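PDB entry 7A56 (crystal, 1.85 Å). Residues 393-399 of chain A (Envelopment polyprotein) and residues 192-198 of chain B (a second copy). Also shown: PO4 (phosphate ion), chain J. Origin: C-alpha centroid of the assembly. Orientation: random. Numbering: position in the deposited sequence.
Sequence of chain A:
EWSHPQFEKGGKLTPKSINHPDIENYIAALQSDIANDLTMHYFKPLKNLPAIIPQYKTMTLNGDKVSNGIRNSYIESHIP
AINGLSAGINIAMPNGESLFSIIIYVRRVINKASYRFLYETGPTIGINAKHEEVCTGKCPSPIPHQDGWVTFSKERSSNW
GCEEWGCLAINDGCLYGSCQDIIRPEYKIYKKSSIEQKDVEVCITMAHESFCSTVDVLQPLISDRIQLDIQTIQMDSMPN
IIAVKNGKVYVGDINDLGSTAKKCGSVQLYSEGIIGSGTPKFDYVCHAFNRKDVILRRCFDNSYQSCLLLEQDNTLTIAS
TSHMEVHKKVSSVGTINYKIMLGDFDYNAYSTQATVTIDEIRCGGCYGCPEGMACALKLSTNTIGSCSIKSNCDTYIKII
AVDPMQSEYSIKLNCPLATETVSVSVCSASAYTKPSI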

ATOM      1  N   CYS A 393      12.916 -12.417  18.583  1.00 46.71           N
ATOM      2  CA  CYS A 393      12.858 -11.059  18.091  1.00 46.92           C
ATOM      3  C   CYS A 393      11.731 -10.911  17.083  1.00 44.81           C
ATOM      4  O   CYS A 393      11.103 -11.891  16.665  1.00 40.83           O
ATOM      5  CB  CYS A 393      14.199 -10.670  17.472  1.00 48.54           C
ATOM      6  SG  CYS A 393      15.565 -10.911  18.611  1.00 51.02           S
ATOM      7  N   ASP A 394      11.463  -9.660  16.707  1.00 45.59           N
ATOM      8  CA  ASP A 394      10.553  -9.414  15.596  1.00 44.06           C
ATOM      9  C   ASP A 394      11.249  -9.725  14.273  1.00 40.87           C
ATOM     10  O   ASP A 394      12.462  -9.578  14.147  1.00 42.58           O
ATOM     11  CB  ASP A 394      10.085  -7.968  15.619  1.00 49.46           C
ATOM     12  CG  ASP A 394       9.134  -7.695  16.748  1.00 54.99           C
ATOM     13  OD1 ASP A 394       8.139  -8.436  16.882  1.00 62.10           O
ATOM     14  OD2 ASP A 394       9.368  -6.731  17.497  1.00 54.44           O
ATOM     15  N   THR A 395      10.476 -10.176  13.281  1.00 35.02           N
ATOM     16  CA  THR A 395      11.023 -10.577  11.983  1.00 33.20           C
ATOM     17  C   THR A 395      10.437  -9.693  10.891  1.00 31.39           C
ATOM     18  O   THR A 395       9.436  -9.012  11.083  1.00 32.34           O
ATOM     19  CB  THR A 395      10.738 -12.060  11.656  1.00 31.39           C
ATOM     20  OG1 THR A 395       9.327 -12.251  11.522  1.00 32.89           O
ATOM     21  CG2 THR A 395      11.203 -12.939  12.778  1.00 33.15           C
ATOM     22  N   TYR A 396      11.067  -9.721   9.730  1.00 30.29           N
ATOM     23  CA  TYR A 396      10.619  -8.937   8.587  1.00 29.94           C
ATOM     24  C   TYR A 396      10.126  -9.835   7.456  1.00 31.38           C
ATOM     25  O   TYR A 396       9.788  -9.344   6.371  1.00 32.10           O
ATOM     26  CB  TYR A 396      11.749  -8.008   8.106  1.00 31.81           C
ATOM     27  CG  TYR A 396      11.941  -6.791   9.010  1.00 36.34           C
ATOM     28  CD1 TYR A 396      12.758  -6.856  10.155  1.00 38.51           C
ATOM     29  CD2 TYR A 396      11.349  -5.563   8.708  1.00 37.68           C
ATOM     30  CE1 TYR A 396      12.933  -5.772  10.965  1.00 41.35           C
ATOM     31  CE2 TYR A 396      11.549  -4.451   9.513  1.00 41.61           C
ATOM     32  CZ  TYR A 396      12.340  -4.564  10.640  1.00 43.07           C
ATOM     33  OH  TYR A 396      12.542  -3.509  11.468  1.00 47.68           O
ATOM     34  N   ILE A 397      10.034 -11.133   7.722  1.00 31.26           N
ATOM     35  CA  ILE A 397       9.356 -12.109   6.877  1.00 29.78           C
ATOM     36  C   ILE A 397       8.673 -13.084   7.817  1.00 28.91           C
ATOM     37  O   ILE A 397       9.167 -13.352   8.925  1.00 28.24           O
ATOM     38  CB  ILE A 397      10.292 -12.903   5.917  1.00 27.97           C
ATOM     39  CG1 ILE A 397      11.402 -13.621   6.722  1.00 32.77           C
ATOM     40  CG2 ILE A 397      10.808 -11.956   4.800  1.00 30.89           C
ATOM     41  CD1 ILE A 397      12.347 -14.453   5.903  1.00 31.01           C
ATOM     42  N   LYS A 398       7.559 -13.673   7.342  1.00 27.91           N
ATOM     43  CA  LYS A 398       6.891 -14.740   8.102  1.00 27.45           C
ATOM     44  C   LYS A 398       7.162 -16.129   7.543  1.00 27.59           C
ATOM     45  O   LYS A 398       7.118 -17.099   8.295  1.00 26.21           O
ATOM     46  CB  LYS A 398       5.361 -14.513   8.147  1.00 26.09           C
ATOM     47  CG  LYS A 398       4.917 -13.180   8.742  1.00 28.28           C
ATOM     48  CD  LYS A 398       5.378 -13.086  10.216  1.00 30.32           C
ATOM     49  CE  LYS A 398       4.791 -14.202  11.118  1.00 29.83           C
ATOM     50  NZ  LYS A 398       5.228 -14.025  12.575  1.00 29.65           N
ATOM     51  N   ILE A 399       7.533 -16.232   6.276  1.00 27.14           N
ATOM     52  CA  ILE A 399       7.832 -17.532   5.681  1.00 29.50           C
ATOM     53  C   ILE A 399       9.066 -17.332   4.827  1.00 27.91           C
ATOM     54  O   ILE A 399       9.316 -16.231   4.312  1.00 29.83           O
ATOM     55  CB  ILE A 399       6.643 -18.075   4.846  1.00 30.73           C
ATOM     56  CG1 ILE A 399       6.415 -17.185   3.659  1.00 32.69           C
ATOM     57  CG2 ILE A 399       5.357 -18.072   5.642  1.00 28.30           C
ATOM     58  CD1 ILE A 399       5.584 -17.858   2.589  1.00 39.90           C
TER
ATOM     59  N   LYS B 192       7.305   1.499  12.140  1.00 23.83           N
ATOM     60  CA  LYS B 192       7.039   0.032  12.031  1.00 23.06           C
ATOM     61  C   LYS B 192       8.367  -0.730  12.049  1.00 27.30           C
ATOM     62  O   LYS B 192       9.322  -0.342  11.359  1.00 30.50           O
ATOM     63  CB  LYS B 192       6.270  -0.225  10.736  1.00 25.98           C
ATOM     64  CG  LYS B 192       5.834  -1.723  10.509  1.00 26.69           C
ATOM     65  CD  LYS B 192       4.665  -1.804   9.503  1.00 29.42           C
ATOM     66  CE  LYS B 192       5.107  -1.371   8.139  1.00 34.09           C
ATOM     67  NZ  LYS B 192       3.942  -1.041   7.247  1.00 34.24           N
ATOM     68  N   SER B 193       8.459  -1.771  12.906  1.00 24.45           N
ATOM     69  CA  SER B 193       9.710  -2.484  13.160  1.00 24.84           C
ATOM     70  C   SER B 193       9.548  -3.999  13.014  1.00 28.43           C
ATOM     71  O   SER B 193      10.284  -4.765  13.650  1.00 29.72           O
ATOM     72  CB  SER B 193      10.261  -2.126  14.550  1.00 31.63           C
ATOM     73  OG  SER B 193       9.343  -2.479  15.598  1.00 32.47           O
ATOM     74  N   SER B 194       8.588  -4.437  12.188  1.00 26.91           N
ATOM     75  CA  SER B 194       8.392  -5.843  11.827  1.00 27.32           C
ATOM     76  C   SER B 194       7.620  -5.866  10.513  1.00 27.41           C
ATOM     77  O   SER B 194       7.091  -4.841  10.058  1.00 23.88           O
ATOM     78  CB  SER B 194       7.621  -6.621  12.901  1.00 28.41           C
ATOM     79  OG  SER B 194       6.262  -6.213  12.909  1.00 28.86           O
ATOM     80  N   ILE B 195       7.568  -7.033   9.886  1.00 29.20           N
ATOM     81  CA  ILE B 195       6.538  -7.211   8.869  1.00 26.48           C
ATOM     82  C   ILE B 195       5.170  -7.187   9.556  1.00 25.35           C
ATOM     83  O   ILE B 195       5.034  -7.463  10.767  1.00 28.17           O
ATOM     84  CB  ILE B 195       6.780  -8.531   8.107  1.00 25.34           C
ATOM     85  CG1 ILE B 195       5.896  -8.628   6.848  1.00 24.92           C
ATOM     86  CG2 ILE B 195       6.635  -9.706   9.073  1.00 24.24           C
ATOM     87  CD1 ILE B 195       6.326  -9.744   5.825  1.00 27.25           C
ATOM     88  N   GLU B 196       4.143  -6.803   8.818  1.00 24.04           N
ATOM     89  CA  GLU B 196       2.848  -6.975   9.446  1.00 24.26           C
ATOM     90  C   GLU B 196       2.408  -8.415   9.228  1.00 25.80           C
ATOM     91  O   GLU B 196       2.923  -9.098   8.347  1.00 25.27           O
ATOM     92  CB  GLU B 196       1.805  -6.005   8.872  1.00 26.57           C
ATOM     93  CG  GLU B 196       1.394  -6.245   7.390  1.00 27.41           C
ATOM     94  CD  GLU B 196       0.244  -5.308   6.971  1.00 27.67           C
ATOM     95  OE1 GLU B 196       0.496  -4.103   6.809  1.00 24.81           O
ATOM     96  OE2 GLU B 196      -0.922  -5.744   6.819  1.00 27.84           O
ATOM     97  N   GLN B 197       1.518  -8.889  10.082  1.00 24.52           N
ATOM     98  CA  GLN B 197       1.025 -10.266   9.938  1.00 23.05           C
ATOM     99  C   GLN B 197      -0.459 -10.302  10.244  1.00 26.72           C
ATOM    100  O   GLN B 197      -0.982  -9.465  10.983  1.00 26.19           O
ATOM    101  CB  GLN B 197       1.818 -11.231  10.847  1.00 24.93           C
ATOM    102  CG  GLN B 197       1.690 -10.942  12.330  1.00 28.79           C
ATOM    103  CD  GLN B 197       2.658 -11.793  13.106  1.00 31.39           C
ATOM    104  OE1 GLN B 197       3.872 -11.572  13.030  1.00 30.77           O
ATOM    105  NE2 GLN B 197       2.146 -12.805  13.818  1.00 35.27           N
ATOM    106  N   LYS B 198      -1.150 -11.272   9.635  1.00 26.62           N
ATOM    107  CA  LYS B 198      -2.525 -11.559   9.983  1.00 26.76           C
ATOM    108  C   LYS B 198      -2.579 -12.436  11.216  1.00 27.73           C
ATOM    109  O   LYS B 198      -1.713 -13.287  11.440  1.00 32.43           O
ATOM    110  CB  LYS B 198      -3.219 -12.313   8.835  1.00 29.17           C
ATOM    111  CG  LYS B 198      -3.074 -11.594   7.531  1.00 30.97           C
ATOM    112  CD  LYS B 198      -3.759 -12.367   6.458  1.00 30.14           C
ATOM    113  CE  LYS B 198      -3.486 -11.652   5.169  1.00 26.84           C
ATOM    114  NZ  LYS B 198      -2.141 -12.107   4.521  1.00 28.81           N
TER
HETATM  115  P   PO4 J1409       4.085 -15.760  15.575  1.00 67.33           P
HETATM  116  O1  PO4 J1409       3.387 -14.594  16.222  1.00 67.50           O
HETATM  117  O2  PO4 J1409       5.533 -15.797  16.046  1.00 67.31           O
HETATM  118  O3  PO4 J1409       4.052 -15.679  14.066  1.00 67.14           O
HETATM  119  O4  PO4 J1409       3.374 -17.035  15.959  1.00 67.72           O

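Contacts between two copies of a protein often combine a single well-aligned backbone hydrogen bond with side chains that close around it, and this pair of stretches from the envelopment polyprotein is a compact example. The two segments bury 432 Å² between them, and most of that surface gathers round Ile195(B), Lys398(A) and Tyr396(A). The nearest pair of CA atoms across the stretches belongs to Tyr396(A) and Ile195(B), 4.4 Å apart. Beside this point the amide N of Ile195(B) donates to the carbonyl O of Thr395(A) at 3.0 Å, with an angle of 163° at the hydrogen, a nearly straight and therefore favourable geometry.

Ile195(B), which covers the most surface, directs its CB toward chain A and contributes much of the apolar surface. Its CD1 packs closely against the carbonyl O of Tyr396(A), at 3.5 Å, while its CG2 makes an apolar contact 3.8 Å from CD of Lys398(A), a reminder that the long methylene chain of a lysine can serve as a hydrophobic surface.

The charged end of the same lysine does different work. NZ of Lys398(A) donates a hydrogen bond to OE1 of Gln197(B) at 2.8 Å and another to O3 of the phosphate ion at 2.5 Å, where opposite charges reinforce the bond. The amide of Gln197(B) is used at both ends, for its NE2 donates to the phosphate O1 at 3.2 Å. The ion, probably acquired from the crystallisation liquor, thus bridges the two chains.

Tyr396(A) illustrates how a side chain may start away from its partner and still reach it. Its CB points away, yet the ring comes back to lie against Ser194(B), whose CA sits 4.2 Å from the ring centroid and only 14° off the normal, a CH-pi contact over the face.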